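Local coordinates for protein aldo-keto Reductase, OXIDOREDUCTASE (Salmonella typhimurium, PDB 5T79) that probably acts as an NADPH-dependent aldo-keto reductase, studied as a biocatalyst for converting 3-hydroxybutanal to 1,3-butanediol, at residues Ser197-Trp202 and Pro223-Gln228; Ala281-Leu286 and Val308-Asn313; Tyr170-Ala175 and Asp205-Leu210. All coordinates share one frame; numbering follows the deposited sequence. Where two conformers were deposited one is given.

Interaction 1: residues Ser197-Trp202 and Pro223-Gln228. With NDP (NADPH dihydro-nicotinamide-adenine-dinucleotide phosphate), chain E.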
loop_
_atom_site.group_PDB
_atom_site.type_symbol
_atom_site.label_atom_id
_atom_site.label_comp_id
_atom_site.label_asym_id
_atom_site.label_seq_id
_atom_site.Cartn_x
_atom_site.Cartn_y
_atom_site.Cartn_z
ATOM N N SER A 197 -7.117 -8.645 -3.710
ATOM C CA SER A 197 -6.355 -9.748 -4.330
ATOM C C SER A 197 -7.310 -10.721 -4.966
ATOM O O SER A 197 -8.516 -10.558 -4.814
ATOM C CB SER A 197 -5.511 -10.483 -3.283
ATOM O OG SER A 197 -6.329 -11.312 -2.462
ATOM N N LEU A 198 -6.789 -11.777 -5.611
ATOM C CA LEU A 198 -7.641 -12.845 -6.165
ATOM C C LEU A 198 -8.556 -13.465 -5.089
ATOM O O LEU A 198 -9.673 -13.892 -5.400
ATOM C CB LEU A 198 -6.772 -13.948 -6.777
ATOM C CG LEU A 198 -6.141 -13.623 -8.132
ATOM C CD1 LEU A 198 -4.874 -14.442 -8.360
ATOM C CD2 LEU A 198 -7.113 -13.943 -9.263
ATOM N N PHE A 199 -8.085 -13.495 -3.837
ATOM C CA PHE A 199 -8.807 -14.096 -2.719
ATOM C C PHE A 199 -9.634 -13.076 -1.913
ATOM O O PHE A 199 -10.303 -13.454 -0.947
ATOM C CB PHE A 199 -7.808 -14.816 -1.787
ATOM C CG PHE A 199 -7.216 -16.094 -2.351
ATOM C CD1 PHE A 199 -7.861 -16.795 -3.369
ATOM C CD2 PHE A 199 -6.051 -16.633 -1.814
ATOM C CE1 PHE A 199 -7.328 -17.987 -3.870
ATOM C CE2 PHE A 199 -5.525 -17.830 -2.302
ATOM C CZ PHE A 199 -6.178 -18.509 -3.320
ATOM N N GLU A 200 -9.612 -11.808 -2.304
ATOM C CA GLU A 200 -10.392 -10.796 -1.584
ATOM C C GLU A 200 -10.888 -9.774 -2.573
ATOM O O GLU A 200 -10.190 -8.802 -2.854
ATOM C CB GLU A 200 -9.567 -10.149 -0.443
ATOM C CG GLU A 200 -10.395 -9.198 0.416
ATOM C CD GLU A 200 -11.727 -9.788 0.850
ATOM O OE1 GLU A 200 -11.700 -10.701 1.708
ATOM O OE2 GLU A 200 -12.770 -9.443 0.236
ATOM N N ARG A 201 -12.107 -9.984 -3.097
ATOM C CA ARG A 201 -12.611 -9.153 -4.194
ATOM C C ARG A 201 -13.752 -8.180 -3.808
ATOM O O ARG A 201 -14.471 -7.722 -4.699
ATOM C CB ARG A 201 -13.090 -10.100 -5.330
ATOM C CG ARG A 201 -11.956 -10.973 -5.874
ATOM C CD ARG A 201 -12.440 -11.950 -6.930
ATOM N NE ARG A 201 -12.832 -11.262 -8.162
ATOM C CZ ARG A 201 -13.100 -11.875 -9.304
ATOM N NH1 ARG A 201 -13.029 -13.201 -9.386
ATOM N NH2 ARG A 201 -13.432 -11.172 -10.381
ATOM N N TRP A 202 -13.871 -7.803 -2.528
ATOM C CA TRP A 202 -14.944 -6.915 -2.064
ATOM C C TRP A 202 -14.994 -5.556 -2.797
ATOM O O TRP A 202 -16.089 -5.039 -2.993
ATOM C CB TRP A 202 -14.879 -6.685 -0.540
ATOM C CG TRP A 202 -13.803 -5.737 -0.084
ATOM C CD1 TRP A 202 -12.523 -6.059 0.270
ATOM C CD2 TRP A 202 -13.940 -4.325 0.138
ATOM N NE1 TRP A 202 -11.846 -4.935 0.667
ATOM C CE2 TRP A 202 -12.685 -3.851 0.583
ATOM C CE3 TRP A 202 -14.992 -3.402 -0.040
ATOM C CZ2 TRP A 202 -12.453 -2.500 0.870
ATOM C CZ3 TRP A 202 -14.753 -2.059 0.214
ATOM C CH2 TRP A 202 -13.496 -1.619 0.670
ATOM N N PRO A 223 -1.901 -7.768 -1.881
ATOM C CA PRO A 223 -2.268 -8.281 -3.223
ATOM C C PRO A 223 -1.874 -9.738 -3.457
ATOM O O PRO A 223 -2.303 -10.339 -4.447
ATOM C CB PRO A 223 -1.494 -7.360 -4.154
ATOM C CG PRO A 223 -0.228 -7.041 -3.377
ATOM C CD PRO A 223 -0.771 -6.810 -1.983
ATOM N N LEU A 224 -1.049 -10.306 -2.546
ATOM C CA LEU A 224 -0.648 -11.711 -2.609
ATOM C C LEU A 224 -1.315 -12.473 -1.464
ATOM O O LEU A 224 -0.894 -13.584 -1.131
ATOM C CB LEU A 224 0.894 -11.876 -2.576
ATOM C CG LEU A 224 1.668 -11.220 -3.735
ATOM C CD1 LEU A 224 3.169 -11.451 -3.598
ATOM C CD2 LEU A 224 1.199 -11.742 -5.085
ATOM N N ALA A 225 -2.393 -11.889 -0.888
ATOM C CA ALA A 225 -3.157 -12.475 0.232
ATOM C C ALA A 225 -2.194 -12.911 1.367
ATOM O O ALA A 225 -2.264 -14.046 1.860
ATOM C CB ALA A 225 -4.017 -13.653 -0.256
ATOM N N GLY A 226 -1.267 -12.004 1.705
ATOM C CA GLY A 226 -0.258 -12.190 2.747
ATOM C C GLY A 226 0.792 -13.242 2.441
ATOM O O GLY A 226 1.410 -13.788 3.359
ATOM N N GLY A 227 0.987 -13.536 1.159
ATOM C CA GLY A 227 1.950 -14.537 0.725
ATOM C C GLY A 227 1.339 -15.857 0.287
ATOM O O GLY A 227 2.071 -16.728 -0.184
ATOM N N GLN A 228 -0.001 -16.037 0.424
ATOM C CA GLN A 228 -0.653 -17.283 -0.038
ATOM C C GLN A 228 -0.534 -17.448 -1.556
ATOM O O GLN A 228 -0.303 -18.557 -2.059
ATOM C CB GLN A 228 -2.139 -17.303 0.340
ATOM C CG GLN A 228 -2.380 -17.580 1.827
ATOM C CD GLN A 228 -3.844 -17.554 2.203
ATOM O OE1 GLN A 228 -4.727 -17.232 1.398
ATOM N NE2 GLN A 228 -4.135 -17.904 3.450
HETATM P PA NDP E . 1.872 -9.190 0.068
HETATM O O1A NDP E . 2.523 -8.646 -1.168
HETATM O O2A NDP E . 0.497 -9.679 0.144
HETATM O O5B NDP E . 2.745 -10.377 0.716
HETATM C C5B NDP E . 4.066 -9.983 1.135
HETATM C C4B NDP E . 4.813 -11.141 1.738
HETATM O O4B NDP E . 4.675 -12.300 0.885
HETATM C C3B NDP E . 6.311 -10.888 1.889
HETATM O O3B NDP E . 6.601 -10.384 3.191
HETATM C C2B NDP E . 6.931 -12.252 1.617
HETATM O O2B NDP E . 6.995 -13.048 2.821
HETATM C C1B NDP E . 5.937 -12.893 0.646
HETATM N N9A NDP E . 6.265 -12.720 -0.766
HETATM C C8A NDP E . 6.165 -11.579 -1.518
HETATM N N7A NDP E . 6.525 -11.731 -2.770
HETATM C C5A NDP E . 6.897 -13.065 -2.845
HETATM C C6A NDP E . 7.439 -13.844 -3.888
HETATM N N6A NDP E . 7.579 -13.411 -5.146
HETATM N N1A NDP E . 7.781 -15.121 -3.603
HETATM C C2A NDP E . 7.544 -15.595 -2.375
HETATM N N3A NDP E . 7.017 -14.964 -1.321
HETATM C C4A NDP E . 6.733 -13.688 -1.618
HETATM O O3 NDP E . 1.991 -7.884 0.962
HETATM P PN NDP E . 1.434 -7.705 2.450
HETATM O O1N NDP E . 2.692 -7.904 3.212
HETATM O O2N NDP E . 0.218 -8.568 2.751
HETATM O O5D NDP E . 0.831 -6.209 2.645
HETATM C C5D NDP E . 1.157 -5.242 1.610
HETATM C C4D NDP E . 1.384 -3.871 2.204
HETATM O O4D NDP E . 0.107 -3.256 2.460
HETATM C C3D NDP E . 2.124 -3.812 3.528
HETATM O O3D NDP E . 3.526 -3.895 3.324
HETATM C C2D NDP E . 1.611 -2.501 4.141
HETATM O O2D NDP E . 2.322 -1.302 3.835
HETATM C C1D NDP E . 0.174 -2.444 3.615
HETATM N N1N NDP E . -0.824 -2.982 4.561
HETATM C C2N NDP E . -1.831 -2.106 4.968
HETATM C C3N NDP E . -2.804 -2.467 5.822
HETATM C C7N NDP E . -4.002 -1.571 5.984
HETATM O O7N NDP E . -4.830 -1.932 6.834
HETATM N N7N NDP E . -4.135 -0.439 5.292
HETATM C C4N NDP E . -2.699 -3.776 6.560
HETATM C C5N NDP E . -1.771 -4.725 5.881
HETATM C C6N NDP E . -0.889 -4.341 4.979
HETATM P P2B NDP E . 8.232 -13.939 3.382
HETATM O O1X NDP E . 8.805 -13.528 4.687
HETATM O O2X NDP E . 7.592 -15.320 3.417
HETATM O O3X NDP E . 9.245 -13.940 2.243
HETATM O O HOH W 1 -4.138 -11.041 -6.583
#

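Interaction 2: residues Ala281-Leu286 and Val308-Asn313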
loop_
_atom_site.group_PDB
_atom_site.type_symbol
_atom_site.label_atom_id
_atom_site.label_comp_id
_atom_site.label_asym_id
_atom_site.label_seq_id
_atom_site.Cartn_x
_atom_site.Cartn_y
_atom_site.Cartn_z
ATOM N N ALA A 281 -0.645 -12.872 -9.931
ATOM C CA ALA A 281 -1.555 -12.346 -8.920
ATOM C C ALA A 281 -1.494 -10.810 -8.866
ATOM O O ALA A 281 -2.543 -10.166 -8.770
ATOM C CB ALA A 281 -1.249 -12.961 -7.557
ATOM N N LEU A 282 -0.286 -10.221 -8.991
ATOM C CA LEU A 282 -0.115 -8.754 -9.011
ATOM C C LEU A 282 -0.699 -8.157 -10.285
ATOM O O LEU A 282 -1.403 -7.146 -10.245
ATOM C CB LEU A 282 1.380 -8.360 -8.899
ATOM C CG LEU A 282 2.132 -8.826 -7.665
ATOM C CD1 LEU A 282 3.570 -8.334 -7.706
ATOM C CD2 LEU A 282 1.444 -8.331 -6.361
ATOM N N ALA A 283 -0.397 -8.791 -11.427
ATOM C CA ALA A 283 -0.899 -8.384 -12.737
ATOM C C ALA A 283 -2.426 -8.357 -12.740
ATOM O O ALA A 283 -3.027 -7.432 -13.285
ATOM C CB ALA A 283 -0.407 -9.378 -13.782
ATOM N N TRP A 284 -3.054 -9.376 -12.112
ATOM C CA TRP A 284 -4.506 -9.511 -12.078
ATOM C C TRP A 284 -5.156 -8.307 -11.391
ATOM O O TRP A 284 -6.198 -7.864 -11.846
ATOM C CB TRP A 284 -4.918 -10.824 -11.396
ATOM C CG TRP A 284 -6.402 -11.071 -11.374
ATOM C CD1 TRP A 284 -7.139 -11.736 -12.313
ATOM C CD2 TRP A 284 -7.319 -10.683 -10.346
ATOM N NE1 TRP A 284 -8.460 -11.787 -11.929
ATOM C CE2 TRP A 284 -8.596 -11.160 -10.719
ATOM C CE3 TRP A 284 -7.183 -10.003 -9.120
ATOM C CZ2 TRP A 284 -9.731 -10.970 -9.918
ATOM C CZ3 TRP A 284 -8.309 -9.795 -8.340
ATOM C CH2 TRP A 284 -9.568 -10.250 -8.751
ATOM N N VAL A 285 -4.549 -7.765 -10.334
ATOM C CA VAL A 285 -5.116 -6.615 -9.618
ATOM C C VAL A 285 -5.261 -5.385 -10.560
ATOM O O VAL A 285 -6.240 -4.642 -10.430
ATOM C CB VAL A 285 -4.297 -6.274 -8.347
ATOM C CG1 VAL A 285 -4.707 -4.923 -7.765
ATOM C CG2 VAL A 285 -4.432 -7.382 -7.294
ATOM N N LEU A 286 -4.330 -5.195 -11.511
ATOM C CA LEU A 286 -4.374 -4.035 -12.434
ATOM C C LEU A 286 -5.048 -4.341 -13.798
ATOM O O LEU A 286 -5.014 -3.491 -14.690
ATOM C CB LEU A 286 -2.945 -3.530 -12.716
ATOM C CG LEU A 286 -2.041 -3.177 -11.513
ATOM C CD1 LEU A 286 -0.657 -2.781 -11.999
ATOM C CD2 LEU A 286 -2.613 -2.028 -10.700
ATOM N N VAL A 308 8.431 -6.424 -10.067
ATOM C CA VAL A 308 8.677 -5.509 -11.191
ATOM C C VAL A 308 8.604 -6.309 -12.523
ATOM O O VAL A 308 8.080 -5.789 -13.515
ATOM C CB VAL A 308 9.989 -4.681 -11.031
ATOM C CG1 VAL A 308 10.213 -3.761 -12.231
ATOM C CG2 VAL A 308 9.954 -3.846 -9.753
ATOM N N GLY A 309 9.019 -7.579 -12.492
ATOM C CA GLY A 309 8.959 -8.495 -13.642
ATOM C C GLY A 309 7.554 -8.811 -14.147
ATOM O O GLY A 309 7.387 -9.294 -15.268
ATOM N N MET A 310 6.524 -8.527 -13.329
ATOM C CA MET A 310 5.106 -8.717 -13.666
ATOM C C MET A 310 4.682 -7.759 -14.813
ATOM O O MET A 310 3.788 -8.103 -15.590
ATOM C CB MET A 310 4.276 -8.492 -12.384
ATOM C CG MET A 310 2.811 -8.174 -12.563
ATOM S SD MET A 310 2.322 -6.508 -13.085
ATOM C CE MET A 310 1.943 -5.710 -11.600
ATOM N N LEU A 311 5.280 -6.556 -14.883
ATOM C CA LEU A 311 4.921 -5.539 -15.875
ATOM C C LEU A 311 5.095 -6.021 -17.324
ATOM O O LEU A 311 4.381 -5.540 -18.194
ATOM C CB LEU A 311 5.713 -4.254 -15.657
ATOM C CG LEU A 311 5.498 -3.542 -14.306
ATOM C CD1 LEU A 311 6.426 -2.340 -14.177
ATOM C CD2 LEU A 311 4.029 -3.129 -14.111
ATOM N N ALA A 312 6.000 -6.980 -17.573
ATOM C CA ALA A 312 6.268 -7.537 -18.901
ATOM C C ALA A 312 5.181 -8.520 -19.373
ATOM O O ALA A 312 5.174 -8.909 -20.549
ATOM C CB ALA A 312 7.612 -8.253 -18.882
ATOM N N ASN A 313 4.288 -8.956 -18.466
ATOM C CA ASN A 313 3.300 -9.975 -18.807
ATOM C C ASN A 313 2.057 -9.812 -17.928
ATOM O O ASN A 313 1.801 -10.655 -17.075
ATOM C CB ASN A 313 3.983 -11.350 -18.593
ATOM C CG ASN A 313 3.241 -12.577 -19.039
ATOM O OD1 ASN A 313 2.153 -12.521 -19.613
ATOM N ND2 ASN A 313 3.842 -13.723 -18.786
#

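Interaction 3: residues Tyr170-Ala175 and Asp205-Leu210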
loop_
_atom_site.group_PDB
_atom_site.type_symbol
_atom_site.label_atom_id
_atom_site.label_comp_id
_atom_site.label_asym_id
_atom_site.label_seq_id
_atom_site.Cartn_x
_atom_site.Cartn_y
_atom_site.Cartn_z
ATOM N N TYR A 170 -12.023 1.670 4.149
ATOM C CA TYR A 170 -13.355 2.253 4.219
ATOM C C TYR A 170 -14.304 1.534 3.252
ATOM O O TYR A 170 -14.011 1.495 2.056
ATOM C CB TYR A 170 -13.295 3.754 3.854
ATOM C CG TYR A 170 -13.104 4.705 5.018
ATOM C CD1 TYR A 170 -12.006 4.588 5.874
ATOM C CD2 TYR A 170 -13.957 5.787 5.199
ATOM C CE1 TYR A 170 -11.805 5.489 6.922
ATOM C CE2 TYR A 170 -13.767 6.695 6.243
ATOM C CZ TYR A 170 -12.693 6.543 7.099
ATOM O OH TYR A 170 -12.566 7.449 8.123
ATOM N N PRO A 171 -15.462 1.008 3.711
ATOM C CA PRO A 171 -16.430 0.416 2.761
ATOM C C PRO A 171 -16.933 1.504 1.816
ATOM O O PRO A 171 -16.786 2.686 2.143
ATOM C CB PRO A 171 -17.559 -0.108 3.669
ATOM C CG PRO A 171 -16.977 -0.133 5.049
ATOM C CD PRO A 171 -15.987 0.988 5.091
ATOM N N ALA A 172 -17.528 1.128 0.671
ATOM C CA ALA A 172 -17.975 2.099 -0.341
ATOM C C ALA A 172 -18.889 3.239 0.192
ATOM O O ALA A 172 -18.700 4.383 -0.226
ATOM C CB ALA A 172 -18.685 1.383 -1.478
ATOM N N ASP A 173 -19.857 2.916 1.073
ATOM C CA ASP A 173 -20.810 3.874 1.634
ATOM C C ASP A 173 -20.089 4.935 2.489
ATOM O O ASP A 173 -20.345 6.135 2.331
ATOM C CB ASP A 173 -21.937 3.156 2.428
ATOM C CG ASP A 173 -21.607 2.491 3.770
ATOM O OD1 ASP A 173 -20.436 2.053 3.963
ATOM O OD2 ASP A 173 -22.533 2.362 4.610
ATOM N N LEU A 174 -19.153 4.499 3.336
ATOM C CA LEU A 174 -18.391 5.421 4.194
ATOM C C LEU A 174 -17.350 6.173 3.369
ATOM O O LEU A 174 -17.121 7.359 3.618
ATOM C CB LEU A 174 -17.741 4.687 5.351
ATOM C CG LEU A 174 -17.336 5.601 6.517
ATOM C CD1 LEU A 174 -18.569 6.100 7.284
ATOM C CD2 LEU A 174 -16.413 4.864 7.459
ATOM N N ALA A 175 -16.734 5.496 2.368
ATOM C CA ALA A 175 -15.758 6.147 1.485
ATOM C C ALA A 175 -16.433 7.328 0.749
ATOM O O ALA A 175 -15.839 8.405 0.684
ATOM C CB ALA A 175 -15.176 5.142 0.492
ATOM N N ASP A 205 -17.452 -4.764 -5.645
ATOM C CA ASP A 205 -18.889 -4.624 -5.378
ATOM C C ASP A 205 -19.350 -3.157 -5.322
ATOM O O ASP A 205 -20.454 -2.889 -4.853
ATOM C CB ASP A 205 -19.295 -5.337 -4.072
ATOM C CG ASP A 205 -19.010 -6.834 -4.019
ATOM O OD1 ASP A 205 -18.935 -7.465 -5.094
ATOM O OD2 ASP A 205 -18.876 -7.372 -2.900
ATOM N N GLY A 206 -18.546 -2.231 -5.824
ATOM C CA GLY A 206 -18.937 -0.825 -5.818
ATOM C C GLY A 206 -17.839 0.171 -5.533
ATOM O O GLY A 206 -17.875 1.288 -6.056
ATOM N N LEU A 207 -16.854 -0.194 -4.709
ATOM C CA LEU A 207 -15.810 0.783 -4.378
ATOM C C LEU A 207 -15.012 1.256 -5.589
ATOM O O LEU A 207 -14.843 2.467 -5.747
ATOM C CB LEU A 207 -14.843 0.246 -3.311
ATOM C CG LEU A 207 -13.817 1.276 -2.845
ATOM C CD1 LEU A 207 -14.433 2.262 -1.852
ATOM C CD2 LEU A 207 -12.587 0.602 -2.240
ATOM N N LEU A 208 -14.531 0.338 -6.457
ATOM C CA LEU A 208 -13.694 0.780 -7.596
ATOM C C LEU A 208 -14.469 1.716 -8.530
ATOM O O LEU A 208 -13.905 2.716 -8.985
ATOM C CB LEU A 208 -13.095 -0.403 -8.373
ATOM C CG LEU A 208 -12.088 -1.303 -7.604
ATOM C CD1 LEU A 208 -11.446 -2.309 -8.537
ATOM C CD2 LEU A 208 -10.987 -0.479 -6.879
ATOM N N ALA A 209 -15.767 1.444 -8.739
ATOM C CA ALA A 209 -16.649 2.285 -9.566
ATOM C C ALA A 209 -16.814 3.650 -8.910
ATOM O O ALA A 209 -16.705 4.677 -9.584
ATOM C CB ALA A 209 -18.009 1.609 -9.754
ATOM N N LEU A 210 -17.012 3.673 -7.576
ATOM C CA LEU A 210 -17.136 4.932 -6.840
ATOM C C LEU A 210 -15.840 5.776 -6.945
ATOM O O LEU A 210 -15.910 6.984 -7.160
ATOM C CB LEU A 210 -17.447 4.649 -5.355
ATOM C CG LEU A 210 -17.248 5.831 -4.362
ATOM C CD1 LEU A 210 -18.370 6.859 -4.497
ATOM C CD2 LEU A 210 -17.165 5.331 -2.928
#

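Interaction 1: residues Ser197-Trp202 and Pro223-Gln228
The phenyl ring of Phe199 meets the amide of Gln228 obliquely, the two planes 70° apart, with Gln228 OE1 lying 3.5 Å from Phe199 CD2 and a little farther from CE2. Ala225 CB also approaches the ring obliquely, 3.9 Å from the same CD2. Val263 and Leu266 of helix 257-272 and Leu328 of helix 318-329 also touch the ring, and Lys259 makes a cation-pi contact with it. Extended beyond CG, the Gln228 side chain brings OE1 to Phe199, while its NE2 is bound to the carbonyl of Gln254. Ser197 and Phe199 belong to a type I turn from Ser197 to Glu200, within which Ser197 OG accepts from Phe199 N (3.1 Å), an ST turn; chi1 of 75° sets OG between the backbone N and carbonyl carbon. The two segments are loops that follow successive parallel strands, 191-193 and 217-220, of the TIM barrel, and the second grips the cofactor. A water bridges them, accepting from Leu198 N and donating to Pro223 O, 2.9 Å from each; Ser197 CB packs 3.4 Å from that same Pro223 O. Beyond Pro223 the chain turns its amides to the NADPH diphosphate: Leu224 N gives O2A a hydrogen bond of 3.2 Å, and Gly226 N adds a weak one. Leu224 CD1 lies 3.5 Å from N7A of the adenine.

Interaction 2: residues Ala281-Leu286 and Val308-Asn313
The CA atoms of Ala283, in helix segment 281-285, and Met310, among the helically wound residues 309-312, are the nearest CA pair across the contact, 6.1 Å apart. With CG anti to the backbone N (chi1 160°), the Met310 side chain leaves toward the helix, then bends at both following torsions. Its CG rests against Ala283, 3.5 Å from that residue's N and 3.6 Å from its CB, and SD follows at 3.7 Å from Ala283 CA. The methyl CE touches two leucines, 3.8 Å from Leu282 CB and 3.9 Å from Leu286 CD1; the side chains of Leu286 and Met310 cross at about a right angle. CG, SD and CE in turn thus meet Ala283, Leu282 and Leu286, all by apolar packing, and Ala283 presents just a methyl group. Asn313 N bonds to Met310 O (3.0 Å), and the Asn313 side chain is held through ND2 by the carbonyl of Arg273. Leu282 and Met310 both reach Ile28 of strand 24-31, and Leu282 also touches Val294 and Ile296 of strand 293-296. The arrangement is that of an outer-layer helix of a TIM barrel, 277-285, packed against the loop after helix 301-308 and resting on parallel strands 24-31 and 293-296, beside the NADPH site.

Interaction 3: residues Tyr170-Ala175 and Asp205-Leu210
This is a close apolar contact between the first turns of two helices, 172-185 and 207-214, which follow neighbouring parallel strands, 162-168 and 191-193. The CA atoms of Ala172 and Leu207 come within 4.8 Å, a spacing consistent with alanines on one side and Gly206 on the other. Two leucine methyls, Leu207 CD1 and Leu210 CD2, reach across to the alanines. Leu207 has CG anti to its backbone N (chi1 -175°), and its CD1 nestles against the start of the partner helix, 3.8 Å from Ala175 CB and 3.9 Å from Ala172 CA, with Tyr170 O nearby at 4.0 Å. One turn on, Leu210 sends CD2 to Ala175 CB (4.0 Å) and to within 3.2 Å of Ala172 O, a tight fit of methyl against carbonyl. Ala172 CB meanwhile faces the backbone at the opposite helix start, 4.0 Å from Leu207 N. Gly206 occupies the N-cap position there with a phi of 142°, where a side chain would press on the carbonyl O of Asp205; its own carbonyl accepts from Leu210 N. The Tyr170 ring leads away from the other helix and turns its edge to Leu174 C and Ala175 N; its OH is hydrogen-bonded to His137 ND1, and its carbonyl O to His192 NE2. The side chains of Ala175 and Leu207 both touch His192 of strand 191-193. Ser168 and Asn169, just before Tyr170, bind NADPH. Helix starts packed side by side over their strands at the cofactor-binding end are characteristic of the TIM barrel of aldo-keto reductases.

How the interactions relate
Following the chain, segment 170-175 comes first, then 197-202, 205-210 and 223-228, so interactions 3 and 1 cross: each closes a loop that holds one segment of the other. Interaction 2 opens only afterwards, closing the excursion from helix 277-285 through strand 293-296 and helix 301-308. Trp202 joins interactions 1 and 3, its indole reaching Tyr170 O, Pro171 and Leu207. Trp284 joins interactions 1 and 2 by packing on Leu198 and Arg201, and Leu224 meets Leu282 beside the cofactor. Interactions 2 and 3 do not touch, their centres about 24 Å apart, so interaction 1 is the bridge between these two parts of the barrel.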